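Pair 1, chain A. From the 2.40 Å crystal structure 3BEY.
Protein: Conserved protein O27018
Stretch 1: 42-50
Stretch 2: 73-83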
# COMPACT_ATOMS: atom_id res chain seq x y z
N VAL A 42 -14.08 -9.69 1.82
CA VAL A 42 -13.65 -9.87 0.46
C VAL A 42 -13.23 -8.54 -0.14
O VAL A 42 -12.11 -8.41 -0.64
CB VAL A 42 -14.77 -10.51 -0.39
CG1 VAL A 42 -14.38 -10.51 -1.87
CG2 VAL A 42 -15.03 -11.94 0.08
N ALA A 43 -14.10 -7.54 -0.05
CA ALA A 43 -13.81 -6.22 -0.59
C ALA A 43 -12.52 -5.63 -0.02
O ALA A 43 -11.76 -5.00 -0.76
CB ALA A 43 -14.98 -5.29 -0.32
N CYS A 44 -12.26 -5.84 1.27
CA CYS A 44 -11.04 -5.33 1.90
C CYS A 44 -9.80 -6.09 1.41
O CYS A 44 -8.73 -5.50 1.27
CB CYS A 44 -11.13 -5.45 3.42
SG CYS A 44 -12.04 -4.11 4.19
N SER A 45 -9.96 -7.38 1.16
CA SER A 45 -8.86 -8.21 0.67
C SER A 45 -8.43 -7.67 -0.68
O SER A 45 -7.24 -7.65 -1.00
CB SER A 45 -9.31 -9.67 0.48
OG SER A 45 -9.73 -10.23 1.70
N VAL A 46 -9.42 -7.24 -1.46
CA VAL A 46 -9.19 -6.71 -2.79
C VAL A 46 -8.54 -5.32 -2.73
O VAL A 46 -7.61 -5.05 -3.49
CB VAL A 46 -10.53 -6.64 -3.58
CG1 VAL A 46 -10.36 -5.82 -4.87
CG2 VAL A 46 -10.98 -8.05 -3.92
N ALA A 47 -9.04 -4.47 -1.84
CA ALA A 47 -8.54 -3.11 -1.67
C ALA A 47 -7.08 -3.12 -1.25
O ALA A 47 -6.29 -2.27 -1.66
CB ALA A 47 -9.37 -2.38 -0.64
N VAL A 48 -6.73 -4.09 -0.42
CA VAL A 48 -5.37 -4.25 0.08
C VAL A 48 -4.53 -5.08 -0.91
O VAL A 48 -3.34 -5.27 -0.72
CB VAL A 48 -5.45 -4.90 1.48
CG1 VAL A 48 -4.34 -5.88 1.70
CG2 VAL A 48 -5.44 -3.80 2.53
N ARG A 49 -5.17 -5.54 -1.97
CA ARG A 49 -4.51 -6.34 -3.01
C ARG A 49 -3.76 -7.58 -2.52
O ARG A 49 -2.59 -7.79 -2.84
CB ARG A 49 -3.58 -5.44 -3.85
CG ARG A 49 -4.31 -4.73 -5.00
CD ARG A 49 -3.42 -3.77 -5.82
NE ARG A 49 -2.13 -4.34 -6.23
CZ ARG A 49 -1.98 -5.38 -7.04
NH1 ARG A 49 -0.76 -5.82 -7.33
NH2 ARG A 49 -3.03 -5.98 -7.57
N CYS A 50 -4.44 -8.41 -1.74
CA CYS A 50 -3.85 -9.65 -1.26
C CYS A 50 -4.61 -10.79 -1.92
O CYS A 50 -5.74 -11.10 -1.54
CB CYS A 50 -3.95 -9.77 0.27
SG CYS A 50 -3.66 -11.47 0.85
N GLU A 73 -19.39 -7.03 -6.85
CA GLU A 73 -19.83 -5.67 -6.52
C GLU A 73 -19.06 -5.17 -5.32
O GLU A 73 -18.75 -3.99 -5.22
CB GLU A 73 -21.33 -5.67 -6.22
CG GLU A 73 -21.85 -4.40 -5.53
CD GLU A 73 -21.63 -3.13 -6.35
OE1 GLU A 73 -21.14 -3.22 -7.50
OE2 GLU A 73 -21.95 -2.04 -5.82
N ALA A 74 -18.75 -6.09 -4.41
CA ALA A 74 -17.98 -5.76 -3.22
C ALA A 74 -16.60 -5.29 -3.67
O ALA A 74 -16.08 -4.30 -3.17
CB ALA A 74 -17.85 -6.99 -2.32
N ALA A 75 -16.02 -6.01 -4.62
CA ALA A 75 -14.71 -5.65 -5.15
C ALA A 75 -14.78 -4.31 -5.87
O ALA A 75 -13.92 -3.45 -5.69
CB ALA A 75 -14.20 -6.73 -6.10
N ALA A 76 -15.82 -4.16 -6.69
CA ALA A 76 -16.04 -2.93 -7.44
C ALA A 76 -15.98 -1.70 -6.53
O ALA A 76 -15.50 -0.64 -6.94
CB ALA A 76 -17.38 -2.99 -8.15
N VAL A 77 -16.50 -1.84 -5.32
CA VAL A 77 -16.48 -0.73 -4.37
C VAL A 77 -15.04 -0.52 -3.88
O VAL A 77 -14.63 0.61 -3.61
CB VAL A 77 -17.41 -1.00 -3.16
CG1 VAL A 77 -17.31 0.14 -2.15
CG2 VAL A 77 -18.85 -1.14 -3.64
N ALA A 78 -14.29 -1.61 -3.76
CA ALA A 78 -12.90 -1.52 -3.32
C ALA A 78 -12.14 -0.72 -4.37
O ALA A 78 -11.30 0.12 -4.04
CB ALA A 78 -12.29 -2.91 -3.16
N ALA A 79 -12.44 -1.00 -5.64
CA ALA A 79 -11.80 -0.34 -6.76
C ALA A 79 -12.11 1.15 -6.77
O ALA A 79 -11.24 1.98 -7.01
CB ALA A 79 -12.27 -0.99 -8.06
N LEU A 80 -13.37 1.47 -6.50
CA LEU A 80 -13.84 2.85 -6.45
C LEU A 80 -13.13 3.64 -5.36
O LEU A 80 -12.68 4.77 -5.57
CB LEU A 80 -15.35 2.88 -6.19
CG LEU A 80 -16.00 4.25 -6.08
CD1 LEU A 80 -16.03 4.92 -7.45
CD2 LEU A 80 -17.41 4.11 -5.53
N ILE A 81 -13.02 3.03 -4.18
CA ILE A 81 -12.35 3.67 -3.06
C ILE A 81 -10.85 3.80 -3.34
O ILE A 81 -10.19 4.73 -2.87
CB ILE A 81 -12.55 2.86 -1.76
CG1 ILE A 81 -14.03 2.85 -1.40
CG2 ILE A 81 -11.76 3.46 -0.64
CD1 ILE A 81 -14.65 4.22 -1.31
N ARG A 82 -10.33 2.85 -4.11
CA ARG A 82 -8.93 2.83 -4.48
C ARG A 82 -8.62 4.08 -5.31
O ARG A 82 -7.63 4.78 -5.06
CB ARG A 82 -8.67 1.59 -5.32
CG ARG A 82 -7.29 1.03 -5.19
CD ARG A 82 -7.19 0.08 -4.01
NE ARG A 82 -5.82 0.05 -3.50
CZ ARG A 82 -4.75 -0.26 -4.23
NH1 ARG A 82 -3.55 -0.25 -3.68
NH2 ARG A 82 -4.89 -0.59 -5.51
N ALA A 83 -9.48 4.35 -6.28
CA ALA A 83 -9.33 5.51 -7.16
C ALA A 83 -9.68 6.80 -6.45
O ALA A 83 -9.01 7.81 -6.62
CB ALA A 83 -10.19 5.34 -8.40

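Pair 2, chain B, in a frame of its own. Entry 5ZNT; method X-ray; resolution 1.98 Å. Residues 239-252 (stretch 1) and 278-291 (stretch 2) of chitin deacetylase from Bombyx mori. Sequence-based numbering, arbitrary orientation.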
# COMPACT_ATOMS: atom_id res chain seq x y z
N ASN B 239 16.97 -14.53 1.98
CA ASN B 239 18.09 -15.00 1.18
C ASN B 239 18.62 -13.96 0.20
O ASN B 239 19.61 -14.23 -0.49
CB ASN B 239 17.71 -16.27 0.42
CG ASN B 239 16.48 -16.08 -0.47
OD1 ASN B 239 15.53 -15.40 -0.08
ND2 ASN B 239 16.50 -16.68 -1.65
N ILE B 240 18.01 -12.78 0.10
CA ILE B 240 18.50 -11.72 -0.78
C ILE B 240 19.62 -10.98 -0.05
O ILE B 240 19.36 -10.16 0.83
CB ILE B 240 17.39 -10.75 -1.19
CG1 ILE B 240 16.27 -11.47 -1.93
CG2 ILE B 240 17.97 -9.61 -2.04
CD1 ILE B 240 15.13 -10.54 -2.29
N LEU B 241 20.87 -11.24 -0.45
CA LEU B 241 22.02 -10.65 0.23
C LEU B 241 22.84 -9.67 -0.61
O LEU B 241 23.54 -8.84 -0.02
CB LEU B 241 22.96 -11.76 0.74
CG LEU B 241 22.25 -12.73 1.68
CD1 LEU B 241 23.00 -14.04 1.71
CD2 LEU B 241 22.06 -12.14 3.09
N THR B 242 22.78 -9.74 -1.94
CA THR B 242 23.54 -8.84 -2.79
C THR B 242 22.62 -8.08 -3.73
O THR B 242 21.47 -8.47 -3.98
CB THR B 242 24.59 -9.59 -3.62
OG1 THR B 242 23.94 -10.29 -4.69
CG2 THR B 242 25.38 -10.57 -2.76
N GLY B 243 23.16 -6.97 -4.27
CA GLY B 243 22.44 -6.22 -5.28
C GLY B 243 22.12 -7.04 -6.52
O GLY B 243 21.03 -6.91 -7.09
N ASP B 244 23.05 -7.89 -6.95
CA ASP B 244 22.79 -8.74 -8.12
C ASP B 244 21.64 -9.69 -7.87
O ASP B 244 20.80 -9.91 -8.75
CB ASP B 244 24.04 -9.53 -8.50
CG ASP B 244 24.00 -9.98 -9.95
OD1 ASP B 244 24.05 -9.09 -10.83
OD2 ASP B 244 23.90 -11.21 -10.21
N GLN B 245 21.61 -10.31 -6.68
CA GLN B 245 20.50 -11.21 -6.36
C GLN B 245 19.17 -10.46 -6.38
O GLN B 245 18.17 -10.97 -6.90
CB GLN B 245 20.71 -11.86 -4.99
CG GLN B 245 21.87 -12.85 -4.92
CD GLN B 245 22.20 -13.27 -3.49
OE1 GLN B 245 21.76 -12.65 -2.52
NE2 GLN B 245 23.01 -14.33 -3.35
N PHE B 246 19.15 -9.26 -5.80
CA PHE B 246 17.94 -8.44 -5.78
C PHE B 246 17.50 -8.07 -7.20
O PHE B 246 16.31 -8.15 -7.53
CB PHE B 246 18.19 -7.17 -4.96
CG PHE B 246 16.95 -6.33 -4.70
CD1 PHE B 246 15.70 -6.93 -4.61
CD2 PHE B 246 17.05 -4.97 -4.53
CE1 PHE B 246 14.57 -6.16 -4.37
CE2 PHE B 246 15.90 -4.19 -4.30
CZ PHE B 246 14.67 -4.80 -4.22
N TYR B 247 18.46 -7.68 -8.05
CA TYR B 247 18.14 -7.37 -9.44
C TYR B 247 17.50 -8.57 -10.14
O TYR B 247 16.43 -8.45 -10.74
CB TYR B 247 19.41 -6.88 -10.15
CG TYR B 247 19.21 -6.72 -11.65
CD1 TYR B 247 18.57 -5.60 -12.18
CD2 TYR B 247 19.63 -7.72 -12.53
CE1 TYR B 247 18.37 -5.47 -13.55
CE2 TYR B 247 19.43 -7.60 -13.91
CZ TYR B 247 18.80 -6.48 -14.40
OH TYR B 247 18.61 -6.40 -15.75
N ASN B 248 18.11 -9.76 -10.02
CA ASN B 248 17.52 -10.93 -10.66
C ASN B 248 16.17 -11.29 -10.04
O ASN B 248 15.24 -11.71 -10.74
CB ASN B 248 18.49 -12.12 -10.57
CG ASN B 248 19.80 -11.84 -11.31
OD1 ASN B 248 19.81 -11.17 -12.34
ND2 ASN B 248 20.90 -12.34 -10.77
N PHE B 249 16.04 -11.11 -8.72
CA PHE B 249 14.77 -11.33 -8.05
C PHE B 249 13.67 -10.43 -8.61
O PHE B 249 12.55 -10.88 -8.88
CB PHE B 249 15.00 -11.11 -6.55
CG PHE B 249 13.76 -11.03 -5.72
CD1 PHE B 249 13.19 -12.16 -5.17
CD2 PHE B 249 13.18 -9.80 -5.45
CE1 PHE B 249 12.08 -12.08 -4.37
CE2 PHE B 249 12.05 -9.70 -4.64
CZ PHE B 249 11.50 -10.85 -4.11
N LEU B 250 13.99 -9.15 -8.85
CA LEU B 250 13.00 -8.26 -9.43
C LEU B 250 12.63 -8.68 -10.85
O LEU B 250 11.46 -8.66 -11.22
CB LEU B 250 13.52 -6.83 -9.43
CG LEU B 250 13.66 -6.18 -8.06
CD1 LEU B 250 14.61 -5.00 -8.18
CD2 LEU B 250 12.30 -5.75 -7.49
N ASN B 251 13.62 -9.05 -11.67
CA ASN B 251 13.32 -9.50 -13.03
C ASN B 251 12.47 -10.77 -13.03
O ASN B 251 11.51 -10.87 -13.79
CB ASN B 251 14.59 -9.75 -13.81
CG ASN B 251 15.12 -8.50 -14.43
OD1 ASN B 251 14.39 -7.52 -14.61
ND2 ASN B 251 16.40 -8.51 -14.74
N HIS B 252 12.83 -11.75 -12.18
CA HIS B 252 12.10 -13.01 -12.17
C HIS B 252 10.65 -12.80 -11.78
O HIS B 252 9.74 -13.37 -12.41
CB HIS B 252 12.77 -14.01 -11.21
CG HIS B 252 11.96 -15.25 -10.96
ND1 HIS B 252 11.48 -16.04 -11.99
CD2 HIS B 252 11.54 -15.82 -9.81
CE1 HIS B 252 10.79 -17.05 -11.47
NE2 HIS B 252 10.80 -16.93 -10.15
N PRO B 278 22.96 0.20 0.64
CA PRO B 278 23.15 0.91 -0.64
C PRO B 278 23.14 0.05 -1.91
O PRO B 278 22.63 0.53 -2.94
CB PRO B 278 24.52 1.59 -0.45
CG PRO B 278 24.58 1.87 1.01
CD PRO B 278 23.85 0.73 1.69
N GLU B 279 23.66 -1.18 -1.90
CA GLU B 279 23.61 -1.99 -3.11
C GLU B 279 22.18 -2.39 -3.47
O GLU B 279 21.87 -2.64 -4.64
CB GLU B 279 24.49 -3.24 -2.97
CG GLU B 279 24.04 -4.12 -1.83
CD GLU B 279 24.39 -3.68 -0.40
OE1 GLU B 279 24.11 -4.49 0.57
OE2 GLU B 279 24.97 -2.56 -0.14
N PHE B 280 21.30 -2.49 -2.48
CA PHE B 280 19.91 -2.78 -2.80
C PHE B 280 19.25 -1.58 -3.45
O PHE B 280 18.55 -1.72 -4.47
CB PHE B 280 19.12 -3.21 -1.55
CG PHE B 280 19.60 -4.52 -0.92
CD1 PHE B 280 20.42 -5.39 -1.63
CD2 PHE B 280 19.21 -4.87 0.36
CE1 PHE B 280 20.85 -6.59 -1.05
CE2 PHE B 280 19.63 -6.06 0.94
CZ PHE B 280 20.45 -6.93 0.23
N LEU B 281 19.46 -0.39 -2.89
CA LEU B 281 18.93 0.81 -3.53
C LEU B 281 19.48 0.96 -4.94
O LEU B 281 18.73 1.24 -5.88
CB LEU B 281 19.26 2.05 -2.70
CG LEU B 281 18.76 3.37 -3.30
CD1 LEU B 281 17.22 3.34 -3.40
CD2 LEU B 281 19.22 4.55 -2.47
N GLU B 282 20.79 0.75 -5.12
CA GLU B 282 21.39 0.90 -6.44
C GLU B 282 20.79 -0.10 -7.43
O GLU B 282 20.45 0.27 -8.56
CB GLU B 282 22.91 0.73 -6.36
CG GLU B 282 23.57 0.64 -7.73
CD GLU B 282 25.08 0.51 -7.66
OE1 GLU B 282 25.72 1.34 -6.97
OE2 GLU B 282 25.63 -0.42 -8.28
N ALA B 283 20.63 -1.35 -7.01
CA ALA B 283 20.03 -2.35 -7.88
C ALA B 283 18.57 -2.02 -8.19
O ALA B 283 18.10 -2.23 -9.31
CB ALA B 283 20.15 -3.74 -7.25
N PHE B 284 17.84 -1.51 -7.20
CA PHE B 284 16.44 -1.19 -7.40
C PHE B 284 16.28 -0.07 -8.43
O PHE B 284 15.43 -0.15 -9.33
CB PHE B 284 15.81 -0.77 -6.07
CG PHE B 284 14.34 -0.47 -6.14
CD1 PHE B 284 13.47 -1.32 -6.81
CD2 PHE B 284 13.83 0.64 -5.51
CE1 PHE B 284 12.10 -1.05 -6.86
CE2 PHE B 284 12.46 0.93 -5.56
CZ PHE B 284 11.60 0.07 -6.24
N LEU B 285 17.06 1.00 -8.29
CA LEU B 285 16.98 2.10 -9.23
C LEU B 285 17.44 1.67 -10.63
O LEU B 285 16.81 2.04 -11.63
CB LEU B 285 17.80 3.28 -8.72
CG LEU B 285 17.25 3.83 -7.40
CD1 LEU B 285 18.01 5.06 -6.95
CD2 LEU B 285 15.74 4.13 -7.54
N TYR B 286 18.52 0.90 -10.71
CA TYR B 286 18.94 0.36 -12.00
C TYR B 286 17.79 -0.40 -12.65
O TYR B 286 17.48 -0.19 -13.83
CB TYR B 286 20.15 -0.55 -11.81
CG TYR B 286 20.71 -1.07 -13.11
CD1 TYR B 286 20.13 -2.15 -13.76
CD2 TYR B 286 21.82 -0.47 -13.70
CE1 TYR B 286 20.63 -2.63 -14.96
CE2 TYR B 286 22.34 -0.94 -14.90
CZ TYR B 286 21.73 -2.01 -15.53
OH TYR B 286 22.23 -2.49 -16.73
N TRP B 287 17.14 -1.28 -11.88
CA TRP B 287 16.02 -2.05 -12.39
C TRP B 287 14.88 -1.15 -12.86
O TRP B 287 14.35 -1.33 -13.97
CB TRP B 287 15.53 -3.02 -11.31
CG TRP B 287 14.39 -3.85 -11.75
CD1 TRP B 287 14.45 -4.97 -12.55
CD2 TRP B 287 13.00 -3.65 -11.45
NE1 TRP B 287 13.19 -5.47 -12.76
CE2 TRP B 287 12.28 -4.68 -12.09
CE3 TRP B 287 12.29 -2.70 -10.69
CZ2 TRP B 287 10.90 -4.80 -12.01
CZ3 TRP B 287 10.91 -2.82 -10.61
CH2 TRP B 287 10.23 -3.86 -11.28
N ILE B 288 14.45 -0.21 -12.01
CA ILE B 288 13.38 0.72 -12.38
C ILE B 288 13.71 1.42 -13.70
O ILE B 288 12.87 1.53 -14.60
CB ILE B 288 13.15 1.76 -11.28
CG1 ILE B 288 12.48 1.14 -10.06
CG2 ILE B 288 12.28 2.88 -11.80
CD1 ILE B 288 12.38 2.14 -8.89
N ASP B 289 14.92 1.95 -13.80
CA ASP B 289 15.28 2.71 -14.99
C ASP B 289 15.34 1.81 -16.22
O ASP B 289 14.90 2.19 -17.31
CB ASP B 289 16.61 3.41 -14.77
CG ASP B 289 16.52 4.54 -13.77
OD1 ASP B 289 15.41 5.11 -13.58
OD2 ASP B 289 17.57 4.88 -13.19
N GLU B 290 15.82 0.58 -16.04
CA GLU B 290 15.86 -0.37 -17.14
C GLU B 290 14.45 -0.78 -17.58
O GLU B 290 14.17 -0.86 -18.78
CB GLU B 290 16.69 -1.58 -16.73
CG GLU B 290 16.86 -2.59 -17.86
CD GLU B 290 17.74 -3.72 -17.47
OE1 GLU B 290 17.40 -4.42 -16.49
OE2 GLU B 290 18.79 -3.91 -18.12
N ILE B 291 13.55 -1.03 -16.62
CA ILE B 291 12.17 -1.38 -16.95
C ILE B 291 11.46 -0.22 -17.65
O ILE B 291 10.77 -0.41 -18.65
CB ILE B 291 11.41 -1.81 -15.68
CG1 ILE B 291 11.90 -3.18 -15.17
CG2 ILE B 291 9.92 -1.81 -15.94
CD1 ILE B 291 11.47 -4.37 -16.01
O HOH W 1 15.03 -5.61 -16.49

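Two helices that cross at a shallow angle with their backbones nearly touching need small residues where they meet, but the flanks of the crossing can be filled in very different ways. Pairs 1 and 2 illustrate the principle. In pair 1 the helix axes approach to 7.9 Å at a signed crossing angle of -40°; in pair 2 the values are 8.4 Å and -35°. The central 14 residues superpose with an RMSD of 0.5 Å.

A shared close contact between the helices involves two matched positions. Ala43(A) coincides with Gly243(B), and Ala78(A) with Ala283(B). In both pairs the alanine of the second helix places its methyl group against a backbone carbonyl of the first: Ala43(A) O lies 3.2 Å from Ala78(A) CB, and Gly243(B) O lies 3.3 Å from Ala283(B) CB. The other half of the match differs. Ala43(A) CB sits 3.2 Å from Ala74(A) O, already a tight fit. At Gly243(B) an ideal CB would lie only 2.9 Å from Glu279(B) O, a clash, and the absence of a side chain lets the CA rest 3.7 Å from that oxygen.

Away from this point the solutions diverge. Pair 1 continues with small apolar groups. The side chain of Val46(A) packs on two alanines, with both CG1 and CG2 4.1 Å from Ala75(A) CB and CG1 3.9 Å from Ala78(A) CB, while Ala47(A) CB meets Ala78(A) CB at 3.9 Å. Pair 2 puts Phe246(B) and Phe280(B) at the positions of Val46(A) and Ala75(A); their rings form an oblique pair with centroids 5.9 Å apart, and Phe246(B) CE2 also packs 3.9 Å from Phe284(B) CB.

A marked contrast is at Ala47(A), matched by Tyr247(B), a knob among Ala283(B), Tyr286(B), Trp287(B) and Glu290(B), with the edge of Tyr286(B) toward its ring face. Arg82(A) and Trp287(B), also matched, both point toward the first helix. Arg82(A) NE comes within 3.0 Å of Ala47(A) O, but the angle is too poor for a hydrogen bond, and Arg49(A) CG lies over one face of the guanidinium. Pair 2 also has contacts to residues without matched positions: Tyr247(B) OH donates a very short hydrogen bond, 2.4 Å, to Glu290(B) OE1; Leu250(B) CB lies over the Trp287(B) five-membered ring, 3.5 Å from its centroid; and Trp287(B) NE1 makes a weak bond of 3.0 Å to Asn251(B) OD1. The buried areas are 369 and 666 Å², for stretches of different length; the common frame is that of the superposed residues.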